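Local atomic coordinates of tonb-dependent siderophore receptor (Acinetobacter baumannii, PDB entry 5FR8), a protein that probably binds iron-chelating siderophores, possibly ferric enterobactin, at the outer membrane as the initial step of iron uptake. Residues A[574-586]-A[598-610]. Residues are numbered along the deposited sequence; the frame is centred on the assembly and turned at random.
With C8E ((hydroxyethyloxy)tri(ethyloxy)octane), chain C.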
ATOM      1  N   ASN A 574       8.701  13.449  14.925  1.00 49.68           N
ATOM      2  CA  ASN A 574       8.957  12.028  15.021  1.00 53.94           C
ATOM      3  C   ASN A 574       8.810  11.658  16.491  1.00 60.80           C
ATOM      4  O   ASN A 574       9.415  12.327  17.329  1.00 66.87           O
ATOM      5  CB  ASN A 574      10.362  11.577  14.547  1.00 54.03           C
ATOM      6  CG  ASN A 574      11.134  12.640  13.772  1.00 56.82           C
ATOM      7  OD1 ASN A 574      11.250  12.557  12.571  1.00 53.65           O
ATOM      8  ND2 ASN A 574      11.708  13.609  14.471  1.00 63.40           N
ATOM      9  N   THR A 575       8.012  10.615  16.786  1.00 55.04           N
ATOM     10  CA  THR A 575       7.767  10.133  18.143  1.00 50.65           C
ATOM     11  C   THR A 575       8.587   8.846  18.366  1.00 53.54           C
ATOM     12  O   THR A 575       8.750   8.037  17.423  1.00 55.64           O
ATOM     13  CB  THR A 575       6.259   9.867  18.359  1.00 48.96           C
ATOM     14  OG1 THR A 575       6.005   9.570  19.754  1.00 47.28           O
ATOM     15  CG2 THR A 575       5.768   8.716  17.455  1.00 45.17           C
ATOM     16  N   PRO A 576       9.114   8.647  19.599  1.00 51.32           N
ATOM     17  CA  PRO A 576      10.249   7.740  19.804  1.00 50.27           C
ATOM     18  C   PRO A 576      10.094   6.289  19.334  1.00 51.74           C
ATOM     19  O   PRO A 576      10.941   5.831  18.549  1.00 52.87           O
ATOM     20  CB  PRO A 576      10.497   7.824  21.321  1.00 49.94           C
ATOM     21  CG  PRO A 576      10.049   9.193  21.682  1.00 49.54           C
ATOM     22  CD  PRO A 576       8.805   9.382  20.836  1.00 50.44           C
ATOM     23  N   LYS A 577       9.090   5.553  19.814  1.00 53.07           N
ATOM     24  CA  LYS A 577       9.021   4.104  19.513  1.00 55.91           C
ATOM     25  C   LYS A 577       7.655   3.469  19.405  1.00 54.33           C
ATOM     26  O   LYS A 577       6.746   3.774  20.184  1.00 49.96           O
ATOM     27  CB  LYS A 577       9.833   3.295  20.521  1.00 60.57           C
ATOM     28  CG  LYS A 577      11.034   2.632  19.865  1.00 73.40           C
ATOM     29  CD  LYS A 577      12.221   2.461  20.810  1.00 81.16           C
ATOM     30  CE  LYS A 577      13.509   2.455  19.997  1.00 91.89           C
ATOM     31  NZ  LYS A 577      14.670   2.049  20.831  1.00104.38           N
ATOM     32  N   ALA A 578       7.521   2.579  18.419  1.00 53.70           N
ATOM     33  CA  ALA A 578       6.379   1.655  18.355  1.00 52.44           C
ATOM     34  C   ALA A 578       6.963   0.255  18.371  1.00 52.63           C
ATOM     35  O   ALA A 578       8.125   0.072  17.971  1.00 53.65           O
ATOM     36  CB  ALA A 578       5.543   1.879  17.099  1.00 48.12           C
ATOM     37  N   LEU A 579       6.186  -0.712  18.859  1.00 50.06           N
ATOM     38  CA  LEU A 579       6.624  -2.110  18.903  1.00 52.08           C
ATOM     39  C   LEU A 579       5.692  -3.015  18.121  1.00 49.89           C
ATOM     40  O   LEU A 579       4.527  -3.114  18.415  1.00 47.79           O
ATOM     41  CB  LEU A 579       6.710  -2.640  20.342  1.00 52.43           C
ATOM     42  CG  LEU A 579       6.929  -4.162  20.382  1.00 55.88           C
ATOM     43  CD1 LEU A 579       8.281  -4.538  19.786  1.00 54.82           C
ATOM     44  CD2 LEU A 579       6.816  -4.737  21.787  1.00 57.66           C
ATOM     45  N   ILE A 580       6.243  -3.719  17.151  1.00 53.55           N
ATOM     46  CA  ILE A 580       5.516  -4.767  16.468  1.00 53.54           C
ATOM     47  C   ILE A 580       6.175  -6.125  16.713  1.00 57.21           C
ATOM     48  O   ILE A 580       7.430  -6.236  16.723  1.00 54.36           O
ATOM     49  CB  ILE A 580       5.452  -4.466  14.964  1.00 51.59           C
ATOM     50  CG1 ILE A 580       4.444  -3.321  14.716  1.00 53.23           C
ATOM     51  CG2 ILE A 580       5.090  -5.706  14.178  1.00 49.66           C
ATOM     52  CD1 ILE A 580       2.993  -3.675  14.931  1.00 53.09           C
ATOM     53  N   GLN A 581       5.341  -7.152  16.908  1.00 54.77           N
ATOM     54  CA  GLN A 581       5.868  -8.501  17.139  1.00 59.07           C
ATOM     55  C   GLN A 581       4.826  -9.560  16.872  1.00 57.30           C
ATOM     56  O   GLN A 581       3.639  -9.316  17.069  1.00 56.69           O
ATOM     57  CB  GLN A 581       6.387  -8.649  18.577  1.00 59.59           C
ATOM     58  CG  GLN A 581       7.297  -9.855  18.799  1.00 59.33           C
ATOM     59  CD  GLN A 581       7.850  -9.927  20.207  1.00 59.45           C
ATOM     60  OE1 GLN A 581       8.838 -10.638  20.472  1.00 63.63           O
ATOM     61  NE2 GLN A 581       7.227  -9.192  21.126  1.00 56.61           N
ATOM     62  N   GLY A 582       5.268 -10.741  16.444  1.00 56.30           N
ATOM     63  CA  GLY A 582       4.336 -11.812  16.143  1.00 58.11           C
ATOM     64  C   GLY A 582       4.985 -13.045  15.563  1.00 64.09           C
ATOM     65  O   GLY A 582       6.218 -13.147  15.486  1.00 72.03           O
ATOM     66  N   PHE A 583       4.144 -13.971  15.113  1.00 64.61           N
ATOM     67  CA  PHE A 583       4.609 -15.207  14.480  1.00 66.00           C
ATOM     68  C   PHE A 583       3.911 -15.423  13.133  1.00 64.87           C
ATOM     69  O   PHE A 583       2.742 -15.108  12.965  1.00 65.16           O
ATOM     70  CB  PHE A 583       4.323 -16.372  15.385  1.00 68.05           C
ATOM     71  CG  PHE A 583       5.278 -16.490  16.528  1.00 74.52           C
ATOM     72  CD1 PHE A 583       5.104 -15.738  17.686  1.00 76.51           C
ATOM     73  CD2 PHE A 583       6.341 -17.374  16.460  1.00 81.47           C
ATOM     74  CE1 PHE A 583       5.981 -15.856  18.746  1.00 73.52           C
ATOM     75  CE2 PHE A 583       7.224 -17.498  17.520  1.00 82.46           C
ATOM     76  CZ  PHE A 583       7.042 -16.735  18.663  1.00 79.46           C
ATOM     77  N   GLU A 584       4.649 -15.927  12.166  1.00 65.35           N
ATOM     78  CA  GLU A 584       4.088 -16.340  10.896  1.00 64.82           C
ATOM     79  C   GLU A 584       4.403 -17.822  10.826  1.00 73.47           C
ATOM     80  O   GLU A 584       5.499 -18.255  11.212  1.00 81.28           O
ATOM     81  CB  GLU A 584       4.778 -15.638   9.717  1.00 60.85           C
ATOM     82  CG  GLU A 584       4.470 -14.155   9.484  1.00 58.62           C
ATOM     83  CD  GLU A 584       5.247 -13.574   8.298  1.00 56.40           C
ATOM     84  OE1 GLU A 584       6.096 -14.303   7.700  1.00 54.66           O
ATOM     85  OE2 GLU A 584       5.015 -12.386   7.964  1.00 52.78           O
ATOM     86  N   GLY A 585       3.456 -18.609  10.343  1.00 74.73           N
ATOM     87  CA  GLY A 585       3.744 -19.984   9.985  1.00 71.35           C
ATOM     88  C   GLY A 585       3.073 -20.256   8.664  1.00 73.21           C
ATOM     89  O   GLY A 585       2.147 -19.551   8.259  1.00 69.05           O
ATOM     90  N   SER A 586       3.544 -21.283   7.985  1.00 76.48           N
ATOM     91  CA  SER A 586       2.935 -21.717   6.739  1.00 77.72           C
ATOM     92  C   SER A 586       3.036 -23.236   6.670  1.00 82.74           C
ATOM     93  O   SER A 586       3.928 -23.832   7.279  1.00 81.32           O
ATOM     94  CB  SER A 586       3.662 -21.088   5.562  1.00 80.02           C
ATOM     95  OG  SER A 586       5.055 -21.338   5.646  1.00 80.90           O
ATOM     96  N   ASN A 598      -1.715 -23.631   3.367  1.00 71.91           N
ATOM     97  CA  ASN A 598      -2.229 -22.945   4.562  1.00 71.48           C
ATOM     98  C   ASN A 598      -1.171 -22.075   5.246  1.00 71.62           C
ATOM     99  O   ASN A 598       0.031 -22.367   5.231  1.00 67.06           O
ATOM    100  CB  ASN A 598      -2.734 -23.945   5.612  1.00 74.08           C
ATOM    101  CG  ASN A 598      -3.985 -24.695   5.180  1.00 75.89           C
ATOM    102  OD1 ASN A 598      -4.512 -24.471   4.083  1.00 78.33           O
ATOM    103  ND2 ASN A 598      -4.465 -25.601   6.048  1.00 72.42           N
ATOM    104  N   ASN A 599      -1.637 -20.999   5.866  1.00 73.35           N
ATOM    105  CA  ASN A 599      -0.807 -20.221   6.769  1.00 70.72           C
ATOM    106  C   ASN A 599      -1.609 -19.665   7.946  1.00 71.52           C
ATOM    107  O   ASN A 599      -2.856 -19.652   7.966  1.00 67.53           O
ATOM    108  CB  ASN A 599      -0.152 -19.070   6.024  1.00 69.43           C
ATOM    109  CG  ASN A 599      -1.143 -18.009   5.599  1.00 70.57           C
ATOM    110  OD1 ASN A 599      -1.690 -17.275   6.436  1.00 73.80           O
ATOM    111  ND2 ASN A 599      -1.374 -17.908   4.290  1.00 74.39           N
ATOM    112  N   PHE A 600      -0.865 -19.175   8.917  1.00 68.15           N
ATOM    113  CA  PHE A 600      -1.444 -18.444  10.005  1.00 66.52           C
ATOM    114  C   PHE A 600      -0.449 -17.357  10.349  1.00 72.09           C
ATOM    115  O   PHE A 600       0.717 -17.389   9.916  1.00 67.34           O
ATOM    116  CB  PHE A 600      -1.689 -19.342  11.201  1.00 68.29           C
ATOM    117  CG  PHE A 600      -0.502 -19.478  12.124  1.00 66.11           C
ATOM    118  CD1 PHE A 600      -0.280 -18.557  13.132  1.00 61.83           C
ATOM    119  CD2 PHE A 600       0.376 -20.530  11.982  1.00 72.36           C
ATOM    120  CE1 PHE A 600       0.799 -18.661  13.965  1.00 61.55           C
ATOM    121  CE2 PHE A 600       1.458 -20.661  12.833  1.00 74.85           C
ATOM    122  CZ  PHE A 600       1.665 -19.721  13.828  1.00 69.85           C
ATOM    123  N   THR A 601      -0.930 -16.381  11.109  1.00 73.01           N
ATOM    124  CA  THR A 601      -0.134 -15.241  11.510  1.00 70.56           C
ATOM    125  C   THR A 601      -0.725 -14.863  12.843  1.00 66.39           C
ATOM    126  O   THR A 601      -1.947 -14.762  12.956  1.00 79.31           O
ATOM    127  CB  THR A 601      -0.278 -14.077  10.489  1.00 71.34           C
ATOM    128  OG1 THR A 601       0.198 -14.495   9.192  1.00 67.12           O
ATOM    129  CG2 THR A 601       0.494 -12.844  10.957  1.00 68.71           C
ATOM    130  N   TYR A 602       0.110 -14.678  13.859  1.00 60.79           N
ATOM    131  CA  TYR A 602      -0.394 -14.274  15.175  1.00 59.97           C
ATOM    132  C   TYR A 602       0.330 -13.031  15.583  1.00 57.83           C
ATOM    133  O   TYR A 602       1.546 -12.940  15.435  1.00 61.45           O
ATOM    134  CB  TYR A 602      -0.151 -15.333  16.223  1.00 64.65           C
ATOM    135  CG  TYR A 602      -0.603 -14.915  17.610  1.00 71.05           C
ATOM    136  CD1 TYR A 602      -1.950 -14.924  17.948  1.00 75.80           C
ATOM    137  CD2 TYR A 602       0.312 -14.524  18.589  1.00 71.91           C
ATOM    138  CE1 TYR A 602      -2.376 -14.556  19.212  1.00 76.17           C
ATOM    139  CE2 TYR A 602      -0.108 -14.147  19.859  1.00 70.45           C
ATOM    140  CZ  TYR A 602      -1.449 -14.167  20.163  1.00 76.50           C
ATOM    141  OH  TYR A 602      -1.890 -13.794  21.414  1.00 82.66           O
ATOM    142  N   MET A 603      -0.417 -12.073  16.102  1.00 56.45           N
ATOM    143  CA  MET A 603       0.069 -10.717  16.273  1.00 56.59           C
ATOM    144  C   MET A 603       0.107 -10.432  17.762  1.00 57.39           C
ATOM    145  O   MET A 603      -0.933 -10.201  18.394  1.00 59.75           O
ATOM    146  CB  MET A 603      -0.879  -9.765  15.536  1.00 58.25           C
ATOM    147  CG  MET A 603      -0.285  -8.433  15.110  1.00 61.33           C
ATOM    148  SD  MET A 603       0.999  -8.499  13.847  1.00 62.18           S
ATOM    149  CE  MET A 603       0.095  -9.035  12.397  1.00 72.00           C
ATOM    150  N   MET A 604       1.313 -10.512  18.327  1.00 58.18           N
ATOM    151  CA  MET A 604       1.528 -10.425  19.772  1.00 53.89           C
ATOM    152  C   MET A 604       1.552  -8.986  20.199  1.00 49.26           C
ATOM    153  O   MET A 604       1.193  -8.691  21.308  1.00 52.83           O
ATOM    154  CB  MET A 604       2.880 -11.022  20.175  1.00 55.29           C
ATOM    155  CG  MET A 604       2.872 -12.495  20.499  1.00 61.65           C
ATOM    156  SD  MET A 604       4.450 -13.120  21.169  1.00 67.45           S
ATOM    157  CE  MET A 604       5.561 -12.814  19.798  1.00 62.90           C
ATOM    158  N   ASP A 605       2.012  -8.089  19.350  1.00 45.30           N
ATOM    159  CA  ASP A 605       2.194  -6.709  19.767  1.00 46.20           C
ATOM    160  C   ASP A 605       2.063  -5.733  18.616  1.00 46.14           C
ATOM    161  O   ASP A 605       2.672  -5.912  17.545  1.00 47.91           O
ATOM    162  CB  ASP A 605       3.571  -6.490  20.384  1.00 48.71           C
ATOM    163  CG  ASP A 605       3.758  -7.234  21.681  1.00 51.46           C
ATOM    164  OD1 ASP A 605       2.916  -7.061  22.597  1.00 49.08           O
ATOM    165  OD2 ASP A 605       4.772  -7.975  21.777  1.00 54.09           O
ATOM    166  N   SER A 606       1.256  -4.710  18.849  1.00 46.02           N
ATOM    167  CA  SER A 606       1.187  -3.558  17.986  1.00 50.70           C
ATOM    168  C   SER A 606       0.870  -2.389  18.876  1.00 52.08           C
ATOM    169  O   SER A 606      -0.292  -2.133  19.170  1.00 58.15           O
ATOM    170  CB  SER A 606       0.083  -3.697  16.928  1.00 53.75           C
ATOM    171  OG  SER A 606       0.137  -2.629  15.970  1.00 51.37           O
ATOM    172  N   LYS A 607       1.877  -1.663  19.312  1.00 50.48           N
ATOM    173  CA  LYS A 607       1.583  -0.564  20.188  1.00 55.58           C
ATOM    174  C   LYS A 607       2.648   0.506  20.093  1.00 54.16           C
ATOM    175  O   LYS A 607       3.819   0.199  20.036  1.00 51.81           O
ATOM    176  CB  LYS A 607       1.425  -1.084  21.616  1.00 64.41           C
ATOM    177  CG  LYS A 607       2.678  -1.740  22.146  1.00 70.13           C
ATOM    178  CD  LYS A 607       2.406  -2.562  23.392  1.00 76.84           C
ATOM    179  CE  LYS A 607       3.682  -3.267  23.847  1.00 80.96           C
ATOM    180  NZ  LYS A 607       3.376  -4.303  24.871  1.00 87.49           N
ATOM    181  N   ASP A 608       2.214   1.764  20.024  1.00 55.64           N
ATOM    182  CA  ASP A 608       3.097   2.888  20.222  1.00 57.33           C
ATOM    183  C   ASP A 608       3.390   2.995  21.730  1.00 57.15           C
ATOM    184  O   ASP A 608       2.509   2.906  22.557  1.00 57.73           O
ATOM    185  CB  ASP A 608       2.463   4.173  19.705  1.00 56.97           C
ATOM    186  CG  ASP A 608       3.291   5.421  20.045  1.00 63.71           C
ATOM    187  OD1 ASP A 608       4.472   5.540  19.625  1.00 59.98           O
ATOM    188  OD2 ASP A 608       2.750   6.293  20.750  1.00 69.44           O
ATOM    189  N   LYS A 609       4.646   3.187  22.080  1.00 61.12           N
ATOM    190  CA  LYS A 609       5.037   3.152  23.474  1.00 62.28           C
ATOM    191  C   LYS A 609       4.665   4.452  24.194  1.00 58.59           C
ATOM    192  O   LYS A 609       4.967   4.607  25.367  1.00 62.41           O
ATOM    193  CB  LYS A 609       6.538   2.821  23.587  1.00 63.20           C
ATOM    194  CG  LYS A 609       6.843   1.318  23.746  1.00 68.60           C
ATOM    195  CD  LYS A 609       7.012   0.915  25.228  1.00 76.64           C
ATOM    196  CE  LYS A 609       7.737  -0.429  25.415  1.00 83.58           C
ATOM    197  NZ  LYS A 609       8.922  -0.617  24.507  1.00 81.44           N
ATOM    198  N   GLN A 610       4.003   5.372  23.499  1.00 52.34           N
ATOM    199  CA  GLN A 610       3.680   6.679  24.071  1.00 55.36           C
ATOM    200  C   GLN A 610       2.179   6.830  24.254  1.00 59.65           C
ATOM    201  O   GLN A 610       1.716   7.231  25.328  1.00 61.39           O
ATOM    202  CB  GLN A 610       4.184   7.808  23.162  1.00 58.96           C
ATOM    203  CG  GLN A 610       3.809   9.238  23.579  1.00 55.33           C
ATOM    204  CD  GLN A 610       4.080   9.514  25.044  1.00 61.20           C
ATOM    205  OE1 GLN A 610       5.183   9.201  25.572  1.00 60.94           O
ATOM    206  NE2 GLN A 610       3.066  10.071  25.737  1.00 56.30           N
TER
HETATM  207  C1  C8E C1731       2.106 -24.570  10.485  1.00 48.74           C
HETATM  208  C2  C8E C1731       1.041 -23.500  10.196  1.00 55.75           C
HETATM  209  C3  C8E C1731      -0.099 -23.933   9.246  1.00 47.26           C
HETATM  210  C4  C8E C1731      -1.486 -23.360   9.609  1.00 52.14           C
HETATM  211  C5  C8E C1731      -2.653 -24.213   9.057  1.00 49.64           C
HETATM  212  C6  C8E C1731      -2.822 -25.557   9.783  1.00 48.64           C
HETATM  213  C7  C8E C1731      -4.151 -26.256   9.482  1.00 53.79           C
HETATM  214  C8  C8E C1731      -3.994 -27.701   8.950  1.00 55.76           C
HETATM  215  O9  C8E C1731      -5.108 -27.989   8.059  1.00 56.72           O
HETATM  216  C10 C8E C1731      -4.759 -28.920   7.010  1.00 49.87           C
HETATM  217  C11 C8E C1731      -5.976 -29.276   6.132  1.00 43.43           C
HETATM  218  O12 C8E C1731      -6.726 -28.112   5.738  1.00 40.85           O
HETATM  219  C13 C8E C1731      -8.093 -28.420   5.330  1.00 46.30           C
HETATM  220  C14 C8E C1731      -8.729 -27.219   4.595  1.00 56.00           C
HETATM  221  O15 C8E C1731     -10.156 -27.338   4.447  1.00 61.80           O
HETATM  222  C16 C8E C1731     -10.949 -26.758   5.522  1.00 67.15           C
HETATM  223  C17 C8E C1731     -12.054 -27.714   6.077  1.00 58.70           C
HETATM  224  O18 C8E C1731     -12.935 -26.991   6.960  1.00 55.75           O
HETATM  225  C19 C8E C1731     -13.824 -26.081   6.241  1.00 66.10           C
HETATM  226  C20 C8E C1731     -14.513 -24.991   7.104  1.00 71.42           C
HETATM  227  O21 C8E C1731     -15.812 -24.537   6.595  1.00 58.79           O
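Gln581 and Asp605 meet where two neighbouring, antiparallel strands of the transmembrane barrel wall, 577-586 and 598-608, pair as the arms of a beta hairpin. The strand axes approach to 4.4 Å at 170°, and backbone hydrogen bonds run from Lys577–Lys609 to Gly585–Phe600. The pairing slips by one residue at a classic beta bulge, where Met604 and Asp605 both face Gln581. Gln581 O accepts from both backbone N atoms, which reach it from the same face of its carbonyl plane; the bond from Met604 N measures 2.9 Å. Beside the bulge, the Gln581 side chain, extended with CG anti to the backbone N (chi1 -164°), lies alongside Asp605, pointing the same way. NE2 donates to Asp605 OD2 at 2.8 Å, with the carboxylate oxygen close to the amide plane, while OE1 is taken up by Trp531 of the adjoining strand. The Met604 side chain bends at its end, putting CE against Gln581 CG (3.6 Å) and SD at the edge of the Phe583 ring, in its plane, 5.3 Å from the centroid: a Met-aromatic contact.

As in TonB-dependent receptors generally, the barrel encloses a plug, and side chains along each strand alternate between the interior and the outer surface. Glu584, Asn599 and Thr601 share the inward face: Glu584 forms salt bridges with Arg88 and Arg139, while Asn599 ND2 and Thr601 OG1 hydrogen-bond to the backbone at Arg64 O and Gly67 N, all within the plug. The opposite face carries Phe583, Phe600 and Tyr602. Phe600, with CG between its backbone N and carbonyl carbon (chi1 87°), lays its ring over Gly585, whose N lies 3.8 Å above the ring plane, offset toward the rim. Detergent meets the edge of this ring, C8E C2 lying 3.5 Å from Phe600 CD2, consistent with a membrane-facing surface.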